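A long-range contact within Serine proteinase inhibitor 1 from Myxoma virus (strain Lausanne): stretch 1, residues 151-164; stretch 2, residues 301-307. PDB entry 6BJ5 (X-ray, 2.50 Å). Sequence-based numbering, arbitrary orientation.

Stretch 1 (151-164) KTSWRHVFDPSFTT
Stretch 2, residues 301-307: ADERGTT

This contact is a short antiparallel strand pairing that gives way, beyond Ser153 and before Gly305, to a turn whose carbonyls, and one oxygen of the Glu303 carboxylate, accept hydrogen bonds from the partner segment. Strands 151-153 and 305-307 run at 176° with their axes 4.8 Å apart. Thr152 and Thr306 form the hydrogen-bonded pair, Thr152 N to Thr306 O at 3.1 Å and Thr306 N to Thr152 O at 2.9 Å. Lys151 with Thr307 (CA to CA 4.3 Å) and Ser153 with Gly305 (CA to CA 3.8 Å) are the non-hydrogen-bonded pairs. Lys151 (t, t, t, m) and Thr307 (m) share one face, with Lys151 CG 3.4 Å from Thr307 OG1; Thr152 and Thr306, both m, occupy the other.

Gly305 shows why a close antiparallel approach may demand glycine. At phi/psi 150/-151, a CB would be jammed against the preceding carbonyl and lie 2.3 Å from Thr152 O. Its bare CA instead sits over the five-membered ring of Trp154, 3.5 Å from the centroid, a CH-pi contact. Trp154 (chi1 -59°, chi2 114°) also anchors the turn through two donors: its backbone N reaches Arg304 O at 3.2 Å, and indole NE1 reaches Asp302 O at 2.9 Å. Within the turn, Asp302 (chi1 p) directs OD1 to weak bonds with the backbone N atoms of Arg304 and Gly305.

Beyond the strands, stretch 1 loops outward at Arg155 and His156, then returns. Phe158 N (phi/psi -84/158) donates to Glu303 O at 3.0 Å, while Val157 CB lies 3.5 Å from that same Glu303 O. Glu303, helical in phi/psi (-60/-35) and m, p in its first two chi angles, runs its chain past Pro160; Glu303 CG lies 3.6 Å from Pro160 CA. Glu303 OE2 accepts a 2.7 Å hydrogen bond from Thr163 OG1 (chi1 m), so one carboxylate oxygen of this buried residue gains a hydroxyl donor.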

ATOM      1  N   LYS A 151      -2.715  -8.838   9.505  1.00 44.84           N
ATOM      2  CA  LYS A 151      -3.317 -10.158   9.370  1.00 42.35           C
ATOM      3  C   LYS A 151      -4.490 -10.218  10.338  1.00 40.52           C
ATOM      4  O   LYS A 151      -4.283 -10.198  11.553  1.00 47.58           O
ATOM      5  CB  LYS A 151      -2.283 -11.251   9.640  1.00 35.92           C
ATOM      6  CG  LYS A 151      -2.774 -12.649   9.364  1.00 40.08           C
ATOM      7  CD  LYS A 151      -1.652 -13.657   9.534  1.00 44.65           C
ATOM      8  CE  LYS A 151      -2.129 -15.052   9.176  1.00 52.72           C
ATOM      9  NZ  LYS A 151      -3.252 -15.483  10.059  1.00 59.22           N
ATOM     10  N   THR A 152      -5.712 -10.307   9.804  1.00 45.35           N
ATOM     11  CA  THR A 152      -6.939 -10.187  10.591  1.00 52.82           C
ATOM     12  C   THR A 152      -8.077 -10.990   9.959  1.00 50.57           C
ATOM     13  O   THR A 152      -8.245 -10.993   8.735  1.00 47.73           O
ATOM     14  CB  THR A 152      -7.386  -8.718  10.714  1.00 54.31           C
ATOM     15  OG1 THR A 152      -6.261  -7.877  11.016  1.00 52.41           O
ATOM     16  CG2 THR A 152      -8.455  -8.565  11.807  1.00 52.69           C
ATOM     17  N   SER A 153      -8.904 -11.606  10.801  1.00 47.59           N
ATOM     18  CA  SER A 153     -10.070 -12.326  10.299  1.00 36.36           C
ATOM     19  C   SER A 153     -11.193 -11.356   9.970  1.00 35.64           C
ATOM     20  O   SER A 153     -11.172 -10.185  10.370  1.00 44.53           O
ATOM     21  CB  SER A 153     -10.584 -13.322  11.329  1.00 24.67           C
ATOM     22  OG  SER A 153      -9.532 -14.139  11.802  1.00 37.59           O
ATOM     23  N   TRP A 154     -12.155 -11.842   9.183  1.00 33.68           N
ATOM     24  CA  TRP A 154     -13.388 -11.094   8.982  1.00 38.38           C
ATOM     25  C   TRP A 154     -14.180 -11.052  10.288  1.00 40.34           C
ATOM     26  O   TRP A 154     -14.017 -11.898  11.174  1.00 43.38           O
ATOM     27  CB  TRP A 154     -14.259 -11.729   7.890  1.00 34.51           C
ATOM     28  CG  TRP A 154     -13.618 -11.829   6.550  1.00 26.75           C
ATOM     29  CD1 TRP A 154     -13.263 -12.973   5.881  1.00 23.41           C
ATOM     30  CD2 TRP A 154     -13.259 -10.739   5.700  1.00 26.06           C
ATOM     31  NE1 TRP A 154     -12.696 -12.651   4.660  1.00 18.64           N
ATOM     32  CE2 TRP A 154     -12.686 -11.286   4.530  1.00 23.48           C
ATOM     33  CE3 TRP A 154     -13.367  -9.350   5.812  1.00 24.76           C
ATOM     34  CZ2 TRP A 154     -12.215 -10.488   3.495  1.00 21.40           C
ATOM     35  CZ3 TRP A 154     -12.906  -8.564   4.783  1.00 28.37           C
ATOM     36  CH2 TRP A 154     -12.333  -9.134   3.638  1.00 27.69           C
ATOM     37  N   ARG A 155     -15.050 -10.049  10.412  1.00 35.24           N
ATOM     38  CA  ARG A 155     -15.997 -10.086  11.519  1.00 44.25           C
ATOM     39  C   ARG A 155     -16.946 -11.283  11.358  1.00 51.60           C
ATOM     40  O   ARG A 155     -17.152 -12.067  12.293  1.00 51.04           O
ATOM     41  CB  ARG A 155     -16.761  -8.761  11.611  1.00 37.80           C
ATOM     42  CG  ARG A 155     -17.653  -8.706  12.844  1.00 41.90           C
ATOM     43  CD  ARG A 155     -18.678  -7.584  12.808  1.00 59.72           C
ATOM     44  NE  ARG A 155     -19.582  -7.706  13.954  1.00 80.17           N
ATOM     45  CZ  ARG A 155     -20.695  -7.002  14.124  1.00 76.99           C
ATOM     46  NH1 ARG A 155     -21.073  -6.112  13.215  1.00 68.49           N
ATOM     47  NH2 ARG A 155     -21.442  -7.207  15.202  1.00 83.21           N
ATOM     48  N   HIS A 156     -17.471 -11.482  10.150  1.00 48.64           N
ATOM     49  CA  HIS A 156     -18.280 -12.652   9.800  1.00 34.26           C
ATOM     50  C   HIS A 156     -17.600 -13.351   8.635  1.00 35.28           C
ATOM     51  O   HIS A 156     -17.655 -12.861   7.498  1.00 28.62           O
ATOM     52  CB  HIS A 156     -19.697 -12.240   9.427  1.00 29.47           C
ATOM     53  CG  HIS A 156     -20.450 -11.631  10.561  1.00 34.77           C
ATOM     54  ND1 HIS A 156     -21.445 -10.696  10.376  1.00 30.54           N
ATOM     55  CD2 HIS A 156     -20.384 -11.858  11.896  1.00 29.55           C
ATOM     56  CE1 HIS A 156     -21.927 -10.333  11.552  1.00 37.88           C
ATOM     57  NE2 HIS A 156     -21.308 -11.030  12.489  1.00 44.63           N
ATOM     58  N   VAL A 157     -16.960 -14.490   8.926  1.00 32.35           N
ATOM     59  CA  VAL A 157     -16.188 -15.212   7.919  1.00 29.28           C
ATOM     60  C   VAL A 157     -17.118 -15.831   6.886  1.00 32.36           C
ATOM     61  O   VAL A 157     -18.312 -16.025   7.117  1.00 37.95           O
ATOM     62  CB  VAL A 157     -15.339 -16.303   8.580  1.00 34.52           C
ATOM     63  CG1 VAL A 157     -14.465 -15.715   9.681  1.00 24.46           C
ATOM     64  CG2 VAL A 157     -16.261 -17.453   9.062  1.00 25.45           C
ATOM     65  N   PHE A 158     -16.549 -16.155   5.726  1.00 37.99           N
ATOM     66  CA  PHE A 158     -17.233 -16.968   4.732  1.00 27.72           C
ATOM     67  C   PHE A 158     -17.054 -18.449   5.076  1.00 32.59           C
ATOM     68  O   PHE A 158     -16.124 -18.845   5.783  1.00 37.47           O
ATOM     69  CB  PHE A 158     -16.686 -16.715   3.324  1.00 24.58           C
ATOM     70  CG  PHE A 158     -16.923 -15.320   2.773  1.00 33.14           C
ATOM     71  CD1 PHE A 158     -17.841 -15.121   1.738  1.00 39.28           C
ATOM     72  CD2 PHE A 158     -16.145 -14.228   3.207  1.00 22.50           C
ATOM     73  CE1 PHE A 158     -18.031 -13.857   1.179  1.00 44.04           C
ATOM     74  CE2 PHE A 158     -16.329 -12.951   2.664  1.00 15.58           C
ATOM     75  CZ  PHE A 158     -17.265 -12.764   1.644  1.00 42.71           C
ATOM     76  N   ASP A 159     -17.956 -19.273   4.556  1.00 32.22           N
ATOM     77  CA  ASP A 159     -17.845 -20.708   4.721  1.00 30.71           C
ATOM     78  C   ASP A 159     -17.137 -21.292   3.513  1.00 32.30           C
ATOM     79  O   ASP A 159     -17.655 -21.185   2.394  1.00 39.51           O
ATOM     80  CB  ASP A 159     -19.212 -21.333   4.876  1.00 25.87           C
ATOM     81  CG  ASP A 159     -19.143 -22.815   5.175  1.00 41.31           C
ATOM     82  OD1 ASP A 159     -18.120 -23.480   4.871  1.00 39.19           O
ATOM     83  OD2 ASP A 159     -20.149 -23.325   5.696  1.00 41.03           O
ATOM     84  N   PRO A 160     -15.973 -21.903   3.683  1.00 26.23           N
ATOM     85  CA  PRO A 160     -15.248 -22.425   2.519  1.00 30.34           C
ATOM     86  C   PRO A 160     -16.032 -23.463   1.740  1.00 33.76           C
ATOM     87  O   PRO A 160     -15.889 -23.530   0.509  1.00 31.98           O
ATOM     88  CB  PRO A 160     -13.991 -23.041   3.144  1.00 26.86           C
ATOM     89  CG  PRO A 160     -13.888 -22.451   4.495  1.00 26.89           C
ATOM     90  CD  PRO A 160     -15.280 -22.189   4.944  1.00 27.26           C
ATOM     91  N   SER A 161     -16.885 -24.252   2.415  1.00 20.99           N
ATOM     92  CA  SER A 161     -17.620 -25.317   1.734  1.00 16.55           C
ATOM     93  C   SER A 161     -18.636 -24.789   0.725  1.00 24.81           C
ATOM     94  O   SER A 161     -19.062 -25.552  -0.141  1.00 36.39           O
ATOM     95  CB  SER A 161     -18.324 -26.216   2.752  1.00 12.40           C
ATOM     96  OG  SER A 161     -19.287 -25.455   3.474  1.00 31.56           O
ATOM     97  N   PHE A 162     -19.001 -23.508   0.788  1.00 19.31           N
ATOM     98  CA  PHE A 162     -19.893 -22.914  -0.197  1.00 23.31           C
ATOM     99  C   PHE A 162     -19.144 -22.094  -1.241  1.00 24.48           C
ATOM    100  O   PHE A 162     -19.769 -21.508  -2.137  1.00 25.66           O
ATOM    101  CB  PHE A 162     -20.958 -22.049   0.504  1.00 26.89           C
ATOM    102  CG  PHE A 162     -22.023 -22.858   1.214  1.00 20.19           C
ATOM    103  CD1 PHE A 162     -23.109 -23.343   0.531  1.00 23.94           C
ATOM    104  CD2 PHE A 162     -21.912 -23.146   2.562  1.00 29.70           C
ATOM    105  CE1 PHE A 162     -24.065 -24.103   1.177  1.00 26.96           C
ATOM    106  CE2 PHE A 162     -22.873 -23.906   3.211  1.00 29.18           C
ATOM    107  CZ  PHE A 162     -23.942 -24.376   2.522  1.00 21.87           C
ATOM    108  N   THR A 163     -17.820 -22.065  -1.164  1.00 20.90           N
ATOM    109  CA  THR A 163     -17.014 -21.437  -2.198  1.00 28.17           C
ATOM    110  C   THR A 163     -17.009 -22.323  -3.447  1.00 28.39           C
ATOM    111  O   THR A 163     -16.804 -23.536  -3.358  1.00 33.51           O
ATOM    112  CB  THR A 163     -15.594 -21.224  -1.670  1.00 35.71           C
ATOM    113  OG1 THR A 163     -15.632 -20.427  -0.473  1.00 36.59           O
ATOM    114  CG2 THR A 163     -14.739 -20.546  -2.710  1.00 38.81           C
ATOM    115  N   THR A 164     -17.256 -21.732  -4.612  1.00 18.15           N
ATOM    116  CA  THR A 164     -17.370 -22.521  -5.826  1.00 24.39           C
ATOM    117  C   THR A 164     -16.596 -21.863  -6.958  1.00 40.18           C
ATOM    118  O   THR A 164     -16.361 -20.655  -6.957  1.00 59.57           O
ATOM    119  CB  THR A 164     -18.822 -22.666  -6.274  1.00 24.13           C
ATOM    120  OG1 THR A 164     -19.258 -21.417  -6.839  1.00 31.85           O
ATOM    121  CG2 THR A 164     -19.714 -23.035  -5.080  1.00 12.32           C
ATOM    122  N   ALA A 301      -6.708 -12.453   0.337  1.00 13.83           N
ATOM    123  CA  ALA A 301      -8.052 -12.473   0.889  1.00 12.46           C
ATOM    124  C   ALA A 301      -8.683 -13.825   0.611  1.00 24.56           C
ATOM    125  O   ALA A 301      -8.607 -14.316  -0.519  1.00 29.99           O
ATOM    126  CB  ALA A 301      -8.899 -11.357   0.278  1.00 16.39           C
ATOM    127  N   ASP A 302      -9.283 -14.429   1.641  1.00 31.86           N
ATOM    128  CA  ASP A 302      -9.960 -15.726   1.543  1.00 31.71           C
ATOM    129  C   ASP A 302     -11.114 -15.757   2.547  1.00 27.46           C
ATOM    130  O   ASP A 302     -11.471 -14.734   3.134  1.00 28.51           O
ATOM    131  CB  ASP A 302      -8.968 -16.874   1.747  1.00 27.25           C
ATOM    132  CG  ASP A 302      -8.298 -16.828   3.098  1.00 40.25           C
ATOM    133  OD1 ASP A 302      -8.772 -16.102   4.005  1.00 38.07           O
ATOM    134  OD2 ASP A 302      -7.294 -17.544   3.259  1.00 55.10           O
ATOM    135  N   GLU A 303     -11.691 -16.948   2.757  1.00 30.76           N
ATOM    136  CA  GLU A 303     -12.885 -17.064   3.598  1.00 35.02           C
ATOM    137  C   GLU A 303     -12.621 -16.584   5.018  1.00 33.08           C
ATOM    138  O   GLU A 303     -13.509 -16.006   5.655  1.00 31.04           O
ATOM    139  CB  GLU A 303     -13.404 -18.512   3.634  1.00 29.89           C
ATOM    140  CG  GLU A 303     -13.909 -19.055   2.313  1.00 31.65           C
ATOM    141  CD  GLU A 303     -12.795 -19.585   1.422  1.00 37.14           C
ATOM    142  OE1 GLU A 303     -11.612 -19.447   1.807  1.00 43.20           O
ATOM    143  OE2 GLU A 303     -13.096 -20.142   0.339  1.00 32.38           O
ATOM    144  N   ARG A 304     -11.407 -16.804   5.532  1.00 38.87           N
ATOM    145  CA  ARG A 304     -11.119 -16.563   6.950  1.00 36.55           C
ATOM    146  C   ARG A 304     -10.782 -15.097   7.269  1.00 37.11           C
ATOM    147  O   ARG A 304     -10.936 -14.671   8.420  1.00 40.31           O
ATOM    148  CB  ARG A 304      -9.993 -17.513   7.373  1.00 33.78           C
ATOM    149  CG  ARG A 304      -9.308 -17.239   8.693  1.00 48.06           C
ATOM    150  CD  ARG A 304      -9.953 -17.904   9.901  1.00 65.32           C
ATOM    151  NE  ARG A 304      -9.134 -17.653  11.089  1.00 73.49           N
ATOM    152  CZ  ARG A 304      -9.614 -17.380  12.300  1.00 74.95           C
ATOM    153  NH1 ARG A 304     -10.926 -17.316  12.505  1.00 75.78           N
ATOM    154  NH2 ARG A 304      -8.775 -17.151  13.304  1.00 72.72           N
ATOM    155  N   GLY A 305     -10.374 -14.310   6.288  1.00 32.53           N
ATOM    156  CA  GLY A 305      -9.928 -12.945   6.525  1.00 33.03           C
ATOM    157  C   GLY A 305      -8.891 -12.534   5.488  1.00 30.18           C
ATOM    158  O   GLY A 305      -8.882 -13.050   4.375  1.00 36.43           O
ATOM    159  N   THR A 306      -7.998 -11.622   5.882  1.00 31.51           N
ATOM    160  CA  THR A 306      -7.045 -11.015   4.957  1.00 20.82           C
ATOM    161  C   THR A 306      -5.650 -10.940   5.567  1.00 31.92           C
ATOM    162  O   THR A 306      -5.494 -10.580   6.743  1.00 32.19           O
ATOM    163  CB  THR A 306      -7.502  -9.606   4.566  1.00 28.55           C
ATOM    164  OG1 THR A 306      -8.722  -9.692   3.808  1.00 36.11           O
ATOM    165  CG2 THR A 306      -6.405  -8.874   3.743  1.00 19.94           C
ATOM    166  N   THR A 307      -4.628 -11.242   4.752  1.00 35.11           N
ATOM    167  CA  THR A 307      -3.228 -11.063   5.134  1.00 31.49           C
ATOM    168  C   THR A 307      -2.593 -10.115   4.130  1.00 25.67           C
ATOM    169  O   THR A 307      -2.604 -10.390   2.926  1.00 30.93           O
ATOM    170  CB  THR A 307      -2.463 -12.389   5.165  1.00 37.41           C
ATOM    171  OG1 THR A 307      -3.117 -13.306   6.051  1.00 46.19           O
ATOM    172  CG2 THR A 307      -1.016 -12.159   5.676  1.00 18.49           C
TER